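Local coordinates for protein probable amidase (PDB 2DC0) that is a probable amidase of the amidase signature family, an alpha/beta protein with one large mixed sheet packed between helices, at residues A[122-127]-A[380-385]; A[135-140]-A[154-159]; A[176-181]-A[359-364]; A[251-256]-A[401-406]. All coordinates share one frame; numbering follows the deposited sequence.

Interaction 1: A[122-127]-A[380-385]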
loop_
_atom_site.group_PDB
_atom_site.type_symbol
_atom_site.label_atom_id
_atom_site.label_comp_id
_atom_site.label_asym_id
_atom_site.label_seq_id
_atom_site.Cartn_x
_atom_site.Cartn_y
_atom_site.Cartn_z
ATOM N N LEU A 122 -20.247 -11.767 1.498
ATOM C CA LEU A 122 -20.580 -10.422 1.056
ATOM C C LEU A 122 -21.652 -9.806 1.945
ATOM O O LEU A 122 -22.802 -9.641 1.535
ATOM C CB LEU A 122 -21.043 -10.451 -0.400
ATOM C CG LEU A 122 -21.270 -9.108 -1.093
ATOM C CD1 LEU A 122 -20.049 -8.207 -0.911
ATOM C CD2 LEU A 122 -21.531 -9.357 -2.570
ATOM N N GLY A 123 -21.264 -9.462 3.169
ATOM C CA GLY A 123 -22.205 -8.876 4.106
ATOM C C GLY A 123 -21.700 -9.010 5.525
ATOM O O GLY A 123 -20.876 -9.880 5.813
ATOM N N ILE A 124 -22.193 -8.153 6.417
ATOM C CA ILE A 124 -21.758 -8.188 7.805
ATOM C C ILE A 124 -22.878 -8.363 8.834
ATOM O O ILE A 124 -22.637 -8.200 10.027
ATOM C CB ILE A 124 -20.993 -6.903 8.169
ATOM C CG1 ILE A 124 -21.938 -5.700 8.054
ATOM C CG2 ILE A 124 -19.775 -6.742 7.263
ATOM C CD1 ILE A 124 -23.235 -5.695 8.909
ATOM N N THR A 125 -24.088 -8.701 8.393
ATOM C CA THR A 125 -25.194 -8.871 9.337
ATOM C C THR A 125 -25.239 -10.275 9.931
ATOM O O THR A 125 -25.570 -10.452 11.105
ATOM C CB THR A 125 -26.582 -8.601 8.689
ATOM O OG1 THR A 125 -26.866 -9.616 7.719
ATOM C CG2 THR A 125 -26.607 -7.235 8.017
ATOM N N GLY A 126 -24.908 -11.272 9.121
ATOM C CA GLY A 126 -24.958 -12.637 9.604
ATOM C C GLY A 126 -26.335 -13.215 9.339
ATOM O O GLY A 126 -26.628 -14.362 9.688
ATOM N N GLU A 127 -27.200 -12.404 8.736
ATOM C CA GLU A 127 -28.542 -12.855 8.392
ATOM C C GLU A 127 -28.412 -13.529 7.031
ATOM O O GLU A 127 -27.812 -12.978 6.108
ATOM C CB GLU A 127 -29.506 -11.670 8.346
ATOM C CG GLU A 127 -29.844 -11.141 9.732
ATOM C CD GLU A 127 -30.619 -9.841 9.693
ATOM O OE1 GLU A 127 -31.468 -9.681 8.791
ATOM O OE2 GLU A 127 -30.390 -8.980 10.572
ATOM N N ALA A 380 -22.843 2.372 8.830
ATOM C CA ALA A 380 -22.542 2.604 10.239
ATOM C C ALA A 380 -21.592 1.537 10.805
ATOM O O ALA A 380 -20.665 1.860 11.553
ATOM C CB ALA A 380 -23.830 2.633 11.059
ATOM N N PHE A 381 -21.811 0.280 10.424
ATOM C CA PHE A 381 -21.020 -0.848 10.928
ATOM C C PHE A 381 -19.836 -1.349 10.110
ATOM O O PHE A 381 -19.154 -2.286 10.529
ATOM C CB PHE A 381 -21.931 -2.044 11.185
ATOM C CG PHE A 381 -22.796 -1.899 12.397
ATOM C CD1 PHE A 381 -22.275 -2.119 13.666
ATOM C CD2 PHE A 381 -24.140 -1.560 12.268
ATOM C CE1 PHE A 381 -23.081 -2.006 14.798
ATOM C CE2 PHE A 381 -24.956 -1.444 13.388
ATOM C CZ PHE A 381 -24.427 -1.668 14.657
ATOM N N ILE A 382 -19.588 -0.829 8.936
ATOM C CA ILE A 382 -18.425 -1.211 8.146
ATOM C C ILE A 382 -17.391 -0.088 8.036
ATOM O O ILE A 382 -16.196 -0.342 7.873
ATOM C CB ILE A 382 -18.868 -1.684 6.730
ATOM C CG1 ILE A 382 -17.858 -2.675 6.164
ATOM C CG2 ILE A 382 -19.019 -0.493 5.796
ATOM C CD1 ILE A 382 -17.857 -4.007 6.865
ATOM N N THR A 383 -17.848 1.154 8.154
ATOM C CA THR A 383 -16.953 2.304 8.040
ATOM C C THR A 383 -15.786 2.316 9.025
ATOM O O THR A 383 -14.681 2.731 8.670
ATOM C CB THR A 383 -17.727 3.632 8.201
ATOM O OG1 THR A 383 -18.775 3.697 7.224
ATOM C CG2 THR A 383 -16.797 4.818 7.995
ATOM N N LEU A 384 -15.988 1.853 10.280
ATOM C CA LEU A 384 -14.947 1.826 11.304
ATOM C C LEU A 384 -13.847 0.796 11.048
ATOM O O LEU A 384 -12.695 0.990 11.435
ATOM C CB LEU A 384 -15.568 1.551 12.674
ATOM C CG LEU A 384 -16.561 2.608 13.158
ATOM C CD1 LEU A 384 -17.154 2.180 14.486
ATOM C CD2 LEU A 384 -15.866 3.953 13.275
ATOM N N THR A 385 -14.199 -0.296 10.388
ATOM C CA THR A 385 -13.234 -1.355 10.133
ATOM C C THR A 385 -12.602 -1.409 8.747
ATOM O O THR A 385 -11.413 -1.709 8.613
ATOM C CB THR A 385 -13.872 -2.723 10.412
ATOM O OG1 THR A 385 -15.133 -2.809 9.732
ATOM C CG2 THR A 385 -14.105 -2.905 11.910
#
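The ring of F381 takes no part in the touch with I124, which is made at CB of the phenylalanine, 4.5 Å from I124 CD1, at the root of the side chain. The ring itself leads away from the 122-127 loop and meets two other rings, that of H377 with planes inclined by about 35° and that of F178 steeply, at about 75°. The tighter touch is between the two isoleucines. CG2 of I124 and CD1 of I382 stand 3.4 Å apart, closer than methyl groups usually pack, and the two branched chains cross obliquely. In I124 a chi1 of 64° sets CG1 between the backbone N and the carbonyl carbon, and CG2 beside the backbone N, where it faces I382. Isoleucine suits position 124 because its branching offers separate methyls to separate neighbours; I382 offers an apolar branch in a buried place. G123 and G126 have backbone angles that only glycine takes easily, since a CB would collide with the carbonyl before it. Between I124 and G126, T125 forms an ST turn, its OG1 accepting from E127 N at 3.0 Å. E127 OE2 in turn accepts from Q143 NE2 and G364 N. Within the amidase fold this is plain apolar packing of the loop after strand 110-115 against helix 377-382. I174 of helix 173-179 touches both isoleucines, tying loop and helix together, while Y282 of helix 281-296 packs on I382.

Interaction 2: A[135-140]-A[154-159]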
loop_
_atom_site.group_PDB
_atom_site.type_symbol
_atom_site.label_atom_id
_atom_site.label_comp_id
_atom_site.label_asym_id
_atom_site.label_seq_id
_atom_site.Cartn_x
_atom_site.Cartn_y
_atom_site.Cartn_z
ATOM N N ARG A 135 -27.352 -16.428 15.094
ATOM C CA ARG A 135 -27.764 -15.593 16.212
ATOM C C ARG A 135 -26.641 -15.319 17.195
ATOM O O ARG A 135 -25.831 -16.195 17.503
ATOM C CB ARG A 135 -28.954 -16.250 16.931
ATOM C CG ARG A 135 -30.158 -16.442 16.014
ATOM C CD ARG A 135 -31.292 -17.266 16.634
ATOM N NE ARG A 135 -32.427 -17.316 15.712
ATOM C CZ ARG A 135 -33.305 -16.326 15.551
ATOM N NH1 ARG A 135 -33.193 -15.217 16.262
ATOM N NH2 ARG A 135 -34.272 -16.422 14.648
ATOM N N ASN A 136 -26.609 -14.081 17.677
ATOM C CA ASN A 136 -25.607 -13.628 18.624
ATOM C C ASN A 136 -25.484 -14.565 19.816
ATOM O O ASN A 136 -26.486 -15.024 20.365
ATOM C CB ASN A 136 -25.956 -12.215 19.095
ATOM C CG ASN A 136 -24.849 -11.586 19.900
ATOM O OD1 ASN A 136 -24.587 -11.981 21.038
ATOM N ND2 ASN A 136 -24.186 -10.598 19.313
ATOM N N ALA A 137 -24.246 -14.831 20.222
ATOM C CA ALA A 137 -23.968 -15.723 21.341
ATOM C C ALA A 137 -24.586 -15.262 22.662
ATOM O O ALA A 137 -25.026 -16.082 23.459
ATOM C CB ALA A 137 -22.454 -15.876 21.503
ATOM N N VAL A 138 -24.617 -13.953 22.889
ATOM C CA VAL A 138 -25.162 -13.411 24.132
ATOM C C VAL A 138 -26.679 -13.233 24.134
ATOM O O VAL A 138 -27.341 -13.472 25.147
ATOM C CB VAL A 138 -24.499 -12.057 24.471
ATOM C CG1 VAL A 138 -25.106 -11.474 25.740
ATOM C CG2 VAL A 138 -22.999 -12.253 24.652
ATOM N N ASP A 139 -27.229 -12.821 23.000
ATOM C CA ASP A 139 -28.666 -12.601 22.879
ATOM C C ASP A 139 -29.092 -13.057 21.487
ATOM O O ASP A 139 -28.780 -12.404 20.491
ATOM C CB ASP A 139 -28.954 -11.105 23.076
ATOM C CG ASP A 139 -30.427 -10.767 23.012
ATOM O OD1 ASP A 139 -31.214 -11.610 22.536
ATOM O OD2 ASP A 139 -30.794 -9.640 23.428
ATOM N N PRO A 140 -29.817 -14.188 21.401
ATOM C CA PRO A 140 -30.285 -14.743 20.128
ATOM C C PRO A 140 -31.228 -13.849 19.323
ATOM O O PRO A 140 -31.537 -14.156 18.172
ATOM C CB PRO A 140 -30.931 -16.062 20.548
ATOM C CG PRO A 140 -31.484 -15.733 21.905
ATOM C CD PRO A 140 -30.344 -14.973 22.534
ATOM N N ALA A 154 -19.410 -19.558 17.692
ATOM C CA ALA A 154 -18.916 -20.865 18.120
ATOM C C ALA A 154 -17.840 -20.682 19.191
ATOM O O ALA A 154 -17.879 -21.321 20.247
ATOM C CB ALA A 154 -18.347 -21.629 16.921
ATOM N N VAL A 155 -16.886 -19.795 18.917
ATOM C CA VAL A 155 -15.798 -19.517 19.857
ATOM C C VAL A 155 -16.335 -18.933 21.166
ATOM O O VAL A 155 -15.883 -19.298 22.255
ATOM C CB VAL A 155 -14.766 -18.533 19.236
ATOM C CG1 VAL A 155 -13.719 -18.127 20.272
ATOM C CG2 VAL A 155 -14.088 -19.195 18.044
ATOM N N ALA A 156 -17.307 -18.035 21.060
ATOM C CA ALA A 156 -17.891 -17.419 22.247
ATOM C C ALA A 156 -18.612 -18.438 23.131
ATOM O O ALA A 156 -18.573 -18.340 24.356
ATOM C CB ALA A 156 -18.859 -16.321 21.838
ATOM N N LEU A 157 -19.255 -19.416 22.503
ATOM C CA LEU A 157 -20.018 -20.429 23.219
ATOM C C LEU A 157 -19.238 -21.695 23.582
ATOM O O LEU A 157 -19.779 -22.598 24.215
ATOM C CB LEU A 157 -21.266 -20.801 22.399
ATOM C CG LEU A 157 -22.265 -19.651 22.187
ATOM C CD1 LEU A 157 -23.433 -20.100 21.327
ATOM C CD2 LEU A 157 -22.754 -19.179 23.543
ATOM N N GLY A 158 -17.972 -21.763 23.187
ATOM C CA GLY A 158 -17.176 -22.934 23.506
ATOM C C GLY A 158 -17.359 -24.083 22.531
ATOM O O GLY A 158 -16.976 -25.214 22.824
ATOM N N ILE A 159 -17.961 -23.810 21.378
ATOM C CA ILE A 159 -18.149 -24.842 20.360
ATOM C C ILE A 159 -16.826 -24.853 19.602
ATOM O O ILE A 159 -16.696 -24.278 18.516
ATOM C CB ILE A 159 -19.313 -24.486 19.412
ATOM C CG1 ILE A 159 -20.594 -24.264 20.230
ATOM C CG2 ILE A 159 -19.528 -25.608 18.406
ATOM C CD1 ILE A 159 -21.726 -23.565 19.478
#
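A156 and L157, in the last turn of helix 149-157, receive the methyl of A137 from the loop that precedes the helix in the chain. The helix, which begins in the glycine- and serine-rich signature of the amidase family, finishes in a Schellman motif. Taken in order, A154 gives its carbonyl to that motif: its O accepts from I159 N at 2.7 Å. V155 O accepts a second, weak bond from G158 N and also accepts a hydrogen bond from R211 NH1. A156 then points its CB toward the loop and meets A137 CB at 3.6 Å, methyl against methyl; two alanines suit this spot since the CA atoms are only 6.4 Å apart. L157 comes at A137 from the flank. Its CG, set beside the backbone N by a chi1 of -63°, lies 3.8 Å from A137 CB, and CD2 also grazes that methyl. A137 CB thus touches a small neighbour on one side and a branched one roughly at right angles to it. G158 takes the positive phi of the motif, with backbone angles that a residue bearing a CB takes only with strain. I159, beyond it, packs on R27 and A28 of helix 17-30. The loop that presents A137 is braced by its own side chains. R135 NH1 donates to P140 O at 2.7 Å, with the acceptor nearly in the guanidinium plane. N136 forms an Asx turn just before the apolar contact: V138 N donates to its OD1 at 2.7 Å, in the carbonyl plane.

Interaction 3: A[176-181]-A[359-364]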
loop_
_atom_site.group_PDB
_atom_site.type_symbol
_atom_site.label_atom_id
_atom_site.label_comp_id
_atom_site.label_asym_id
_atom_site.label_seq_id
_atom_site.Cartn_x
_atom_site.Cartn_y
_atom_site.Cartn_z
ATOM N N ALA A 176 -16.380 -10.502 16.013
ATOM C CA ALA A 176 -15.656 -10.664 17.274
ATOM C C ALA A 176 -16.200 -9.640 18.261
ATOM O O ALA A 176 -16.500 -9.971 19.405
ATOM C CB ALA A 176 -14.152 -10.444 17.061
ATOM N N GLY A 177 -16.331 -8.395 17.808
ATOM C CA GLY A 177 -16.844 -7.346 18.673
ATOM C C GLY A 177 -18.251 -7.653 19.158
ATOM O O GLY A 177 -18.527 -7.606 20.354
ATOM N N PHE A 178 -19.132 -7.972 18.213
ATOM C CA PHE A 178 -20.528 -8.295 18.481
ATOM C C PHE A 178 -20.738 -9.408 19.501
ATOM O O PHE A 178 -21.663 -9.353 20.323
ATOM C CB PHE A 178 -21.221 -8.720 17.181
ATOM C CG PHE A 178 -21.714 -7.577 16.331
ATOM C CD1 PHE A 178 -21.037 -6.364 16.283
ATOM C CD2 PHE A 178 -22.850 -7.741 15.542
ATOM C CE1 PHE A 178 -21.483 -5.327 15.462
ATOM C CE2 PHE A 178 -23.306 -6.716 14.716
ATOM C CZ PHE A 178 -22.617 -5.505 14.677
ATOM N N ASN A 179 -19.889 -10.429 19.434
ATOM C CA ASN A 179 -20.015 -11.592 20.306
ATOM C C ASN A 179 -19.055 -11.652 21.494
ATOM O O ASN A 179 -19.096 -12.601 22.278
ATOM C CB ASN A 179 -19.899 -12.859 19.448
ATOM C CG ASN A 179 -21.036 -12.978 18.433
ATOM O OD1 ASN A 179 -22.176 -13.277 18.794
ATOM N ND2 ASN A 179 -20.733 -12.720 17.167
ATOM N N GLY A 180 -18.201 -10.643 21.637
ATOM C CA GLY A 180 -17.293 -10.615 22.772
ATOM C C GLY A 180 -16.091 -11.549 22.740
ATOM O O GLY A 180 -15.657 -12.054 23.783
ATOM N N VAL A 181 -15.544 -11.802 21.558
ATOM C CA VAL A 181 -14.365 -12.649 21.473
ATOM C C VAL A 181 -13.231 -11.859 20.824
ATOM O O VAL A 181 -13.386 -10.677 20.498
ATOM C CB VAL A 181 -14.642 -13.957 20.686
ATOM C CG1 VAL A 181 -15.654 -14.814 21.445
ATOM C CG2 VAL A 181 -15.161 -13.649 19.290
ATOM N N PRO A 359 -23.788 -1.638 20.138
ATOM C CA PRO A 359 -23.759 -3.073 20.421
ATOM C C PRO A 359 -24.550 -3.739 19.298
ATOM O O PRO A 359 -25.270 -3.061 18.561
ATOM C CB PRO A 359 -24.458 -3.176 21.776
ATOM C CG PRO A 359 -25.418 -2.014 21.742
ATOM C CD PRO A 359 -24.562 -0.913 21.162
ATOM N N ALA A 360 -24.403 -5.051 19.155
ATOM C CA ALA A 360 -25.120 -5.789 18.116
ATOM C C ALA A 360 -26.608 -5.452 18.183
ATOM O O ALA A 360 -27.235 -5.584 19.229
ATOM C CB ALA A 360 -24.907 -7.288 18.306
ATOM N N PRO A 361 -27.191 -5.010 17.059
ATOM C CA PRO A 361 -28.615 -4.656 17.022
ATOM C C PRO A 361 -29.551 -5.836 16.732
ATOM O O PRO A 361 -29.110 -6.915 16.331
ATOM C CB PRO A 361 -28.665 -3.610 15.916
ATOM C CG PRO A 361 -27.682 -4.139 14.937
ATOM C CD PRO A 361 -26.519 -4.640 15.798
ATOM N N PRO A 362 -30.863 -5.645 16.953
ATOM C CA PRO A 362 -31.839 -6.706 16.698
ATOM C C PRO A 362 -31.788 -7.170 15.243
ATOM O O PRO A 362 -31.455 -6.391 14.339
ATOM C CB PRO A 362 -33.172 -6.033 17.021
ATOM C CG PRO A 362 -32.807 -5.099 18.128
ATOM C CD PRO A 362 -31.489 -4.508 17.651
ATOM N N LEU A 363 -32.114 -8.436 15.015
ATOM C CA LEU A 363 -32.126 -8.956 13.655
ATOM C C LEU A 363 -33.106 -8.082 12.872
ATOM O O LEU A 363 -34.110 -7.645 13.426
ATOM C CB LEU A 363 -32.607 -10.412 13.650
ATOM C CG LEU A 363 -31.661 -11.408 14.336
ATOM C CD1 LEU A 363 -32.360 -12.736 14.577
ATOM C CD2 LEU A 363 -30.431 -11.595 13.457
ATOM N N GLY A 364 -32.793 -7.805 11.608
ATOM C CA GLY A 364 -33.674 -7.002 10.775
ATOM C C GLY A 364 -33.517 -5.494 10.868
ATOM O O GLY A 364 -34.235 -4.757 10.193
HETATM O O HOH W 1 -22.687 -6.720 20.623
#
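The backbones come close at F178 and A360, whose CA atoms are 5.2 Å apart, and a water joins them, donating to F178 O at 2.8 Å and accepting from A360 N at 2.8 Å. Beside this bridge the F178 ring lies against A360, brought there by a chi1 of -83° that sets CG beside the backbone N and anti to the carbonyl carbon. The alanine CA sits over one face, 4.0 Å from the ring centroid and 14° off the normal, a CH-pi contact displaced toward the rim, while its CB meets CD2 of the ring at 3.5 Å. Alanine suits the place because a short side chain lets the main chain itself reach the aromatic face. P361 follows, its CD 4.0 Å from F178 CE2, with the proline and phenylalanine side chains crossing at about a right angle. F178 belongs to the last turn of helix 173-179, which a Schellman motif closes: G180 has positive phi, favouring glycine, and V181 N returns to A176 O. Residues 359-364 of this amidase fold include three prolines, and 359-363 have extended backbone angles. The F178 carbonyl has a second donor, N136 ND2, and A360 O accepts from R142 NH1. M406 also touches A360.

Interaction 4: A[251-256]-A[401-406]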
loop_
_atom_site.group_PDB
_atom_site.type_symbol
_atom_site.label_atom_id
_atom_site.label_comp_id
_atom_site.label_asym_id
_atom_site.label_seq_id
_atom_site.Cartn_x
_atom_site.Cartn_y
_atom_site.Cartn_z
ATOM N N VAL A 251 -23.872 7.245 20.930
ATOM C CA VAL A 251 -23.624 7.930 22.204
ATOM C C VAL A 251 -23.022 7.065 23.321
ATOM O O VAL A 251 -22.098 7.504 24.010
ATOM C CB VAL A 251 -24.926 8.580 22.746
ATOM C CG1 VAL A 251 -24.680 9.182 24.127
ATOM C CG2 VAL A 251 -25.399 9.674 21.784
ATOM N N GLU A 252 -23.540 5.851 23.502
ATOM C CA GLU A 252 -23.046 4.970 24.563
ATOM C C GLU A 252 -21.642 4.413 24.324
ATOM O O GLU A 252 -20.864 4.268 25.268
ATOM C CB GLU A 252 -24.018 3.805 24.803
ATOM C CG GLU A 252 -25.398 4.206 25.343
ATOM C CD GLU A 252 -25.321 5.152 26.539
ATOM O OE1 GLU A 252 -24.608 4.844 27.519
ATOM O OE2 GLU A 252 -25.988 6.206 26.502
ATOM N N VAL A 253 -21.323 4.080 23.078
ATOM C CA VAL A 253 -19.996 3.561 22.767
ATOM C C VAL A 253 -19.015 4.721 22.875
ATOM O O VAL A 253 -17.869 4.550 23.301
ATOM C CB VAL A 253 -19.964 2.926 21.357
ATOM C CG1 VAL A 253 -18.530 2.666 20.912
ATOM C CG2 VAL A 253 -20.743 1.609 21.380
ATOM N N ARG A 254 -19.477 5.911 22.509
ATOM C CA ARG A 254 -18.645 7.104 22.607
ATOM C C ARG A 254 -18.227 7.273 24.064
ATOM O O ARG A 254 -17.075 7.575 24.362
ATOM C CB ARG A 254 -19.436 8.336 22.177
ATOM C CG ARG A 254 -18.667 9.630 22.313
ATOM C CD ARG A 254 -18.282 10.122 20.940
ATOM N NE ARG A 254 -16.850 10.135 20.739
ATOM C CZ ARG A 254 -16.279 10.343 19.560
ATOM N NH1 ARG A 254 -17.032 10.546 18.483
ATOM N NH2 ARG A 254 -14.959 10.357 19.461
ATOM N N LYS A 255 -19.182 7.089 24.970
ATOM C CA LYS A 255 -18.910 7.228 26.398
ATOM C C LYS A 255 -17.943 6.158 26.897
ATOM O O LYS A 255 -17.024 6.452 27.666
ATOM C CB LYS A 255 -20.224 7.179 27.188
ATOM C CG LYS A 255 -21.117 8.394 26.912
ATOM C CD LYS A 255 -22.562 8.186 27.359
ATOM C CE LYS A 255 -22.684 8.021 28.864
ATOM N NZ LYS A 255 -24.124 7.915 29.250
ATOM N N ALA A 256 -18.141 4.919 26.459
ATOM C CA ALA A 256 -17.251 3.840 26.879
ATOM C C ALA A 256 -15.835 4.093 26.370
ATOM O O ALA A 256 -14.864 3.919 27.102
ATOM C CB ALA A 256 -17.760 2.501 26.361
ATOM N N ALA A 401 -15.783 -3.178 26.359
ATOM C CA ALA A 401 -16.932 -2.593 27.045
ATOM C C ALA A 401 -18.231 -3.370 26.829
ATOM O O ALA A 401 -18.277 -4.341 26.066
ATOM C CB ALA A 401 -17.112 -1.141 26.598
ATOM N N LYS A 402 -19.279 -2.922 27.516
ATOM C CA LYS A 402 -20.609 -3.530 27.447
ATOM C C LYS A 402 -21.659 -2.427 27.324
ATOM O O LYS A 402 -21.608 -1.434 28.045
ATOM C CB LYS A 402 -20.912 -4.319 28.725
ATOM C CG LYS A 402 -19.986 -5.480 29.026
ATOM C CD LYS A 402 -20.301 -6.692 28.167
ATOM C CE LYS A 402 -19.520 -7.913 28.644
ATOM N NZ LYS A 402 -19.777 -9.125 27.808
ATOM N N VAL A 403 -22.608 -2.608 26.411
ATOM C CA VAL A 403 -23.688 -1.648 26.210
ATOM C C VAL A 403 -24.950 -2.484 26.009
ATOM O O VAL A 403 -24.970 -3.407 25.191
ATOM C CB VAL A 403 -23.426 -0.745 24.969
ATOM C CG1 VAL A 403 -24.628 0.158 24.700
ATOM C CG2 VAL A 403 -22.190 0.111 25.208
ATOM N N GLU A 404 -25.994 -2.174 26.772
ATOM C CA GLU A 404 -27.245 -2.923 26.696
ATOM C C GLU A 404 -27.027 -4.387 27.098
ATOM O O GLU A 404 -27.676 -5.291 26.570
ATOM C CB GLU A 404 -27.839 -2.834 25.284
ATOM C CG GLU A 404 -28.480 -1.477 24.980
ATOM C CD GLU A 404 -28.870 -1.309 23.520
ATOM O OE1 GLU A 404 -29.168 -2.321 22.853
ATOM O OE2 GLU A 404 -28.898 -0.156 23.040
ATOM N N GLY A 405 -25.912 -4.523 27.911
ATOM C CA GLY A 405 -25.507 -5.853 28.345
ATOM C C GLY A 405 -24.854 -6.641 27.224
ATOM O O GLY A 405 -24.624 -7.847 27.347
HETATM N N MSE A 406 -24.566 -5.772 25.988
HETATM C CA MSE A 406 -23.950 -6.504 24.860
HETATM C C MSE A 406 -22.479 -6.141 24.736
HETATM O O MSE A 406 -22.065 -5.047 25.117
HETATM C CB MSE A 406 -24.685 -6.159 23.568
HETATM C CG MSE A 406 -26.134 -6.610 23.571
HETATM SE SE MSE A 406 -26.277 -8.545 23.615
HETATM C CE MSE A 406 -25.742 -8.882 21.778
#
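V403 sets both its methyls against E252, so that the end of a beta hairpin packs on helix 251-263. The hairpin joins strands 395-403 and 406-413 of the large sheet through a type I' turn, and the helix runs nearly antiparallel to the first strand, their short axes 9.0 Å apart and 156° between directions. The valine and glutamate side chains cross at a slant: CG1 of V403, anti to its own backbone N (chi1 175°), comes within 3.7 Å of E252 CB, and CG2 lies a little farther from the same atom. E252 thus lends its aliphatic part to the contact. Its chain then bends at chi2 (-49°), and the carboxylate forms a salt bridge with K255 one turn along, OE1 to NZ 3.6 Å. A glutamate fits this exposed position, apolar near the backbone and charged at its end. V253 adds a looser touch, its CG2 4.4 Å from CG2 of V403, and both valines also pack on V408 of the adjoining strand. K402, between the two inward residues of the strand, points away, as alternation requires. At the turn E404 and G405 take positive phi, the latter well suited to it, and V403 N donates to the O of M406, a selenomethionine. Farther along the helix two small residues meet head-on, A256 CB lying 3.7 Å from A401 CB.

From the N terminus, the 122-127 loop opens interaction 1, which closes only at 380-385. Within that span interaction 2 closes a short loop, returning helix 149-157 to the 135-140 loop, and interaction 3 follows in series, from helix 173-179 to the loop after strand 350-354. Interaction 4 starts at helix 251-263, inside both longer spans, and closes last at the hairpin 401-406, so it crosses interactions 1 and 3. Interaction 3 touches the other three; N179 bonds to A137 N, and P359 packs on V403 and M406. Interactions 1 to 3 join loops to helices 377-382, 149-157 and 173-179; interaction 4 joins helix 251-263 to the hairpin of the main sheet.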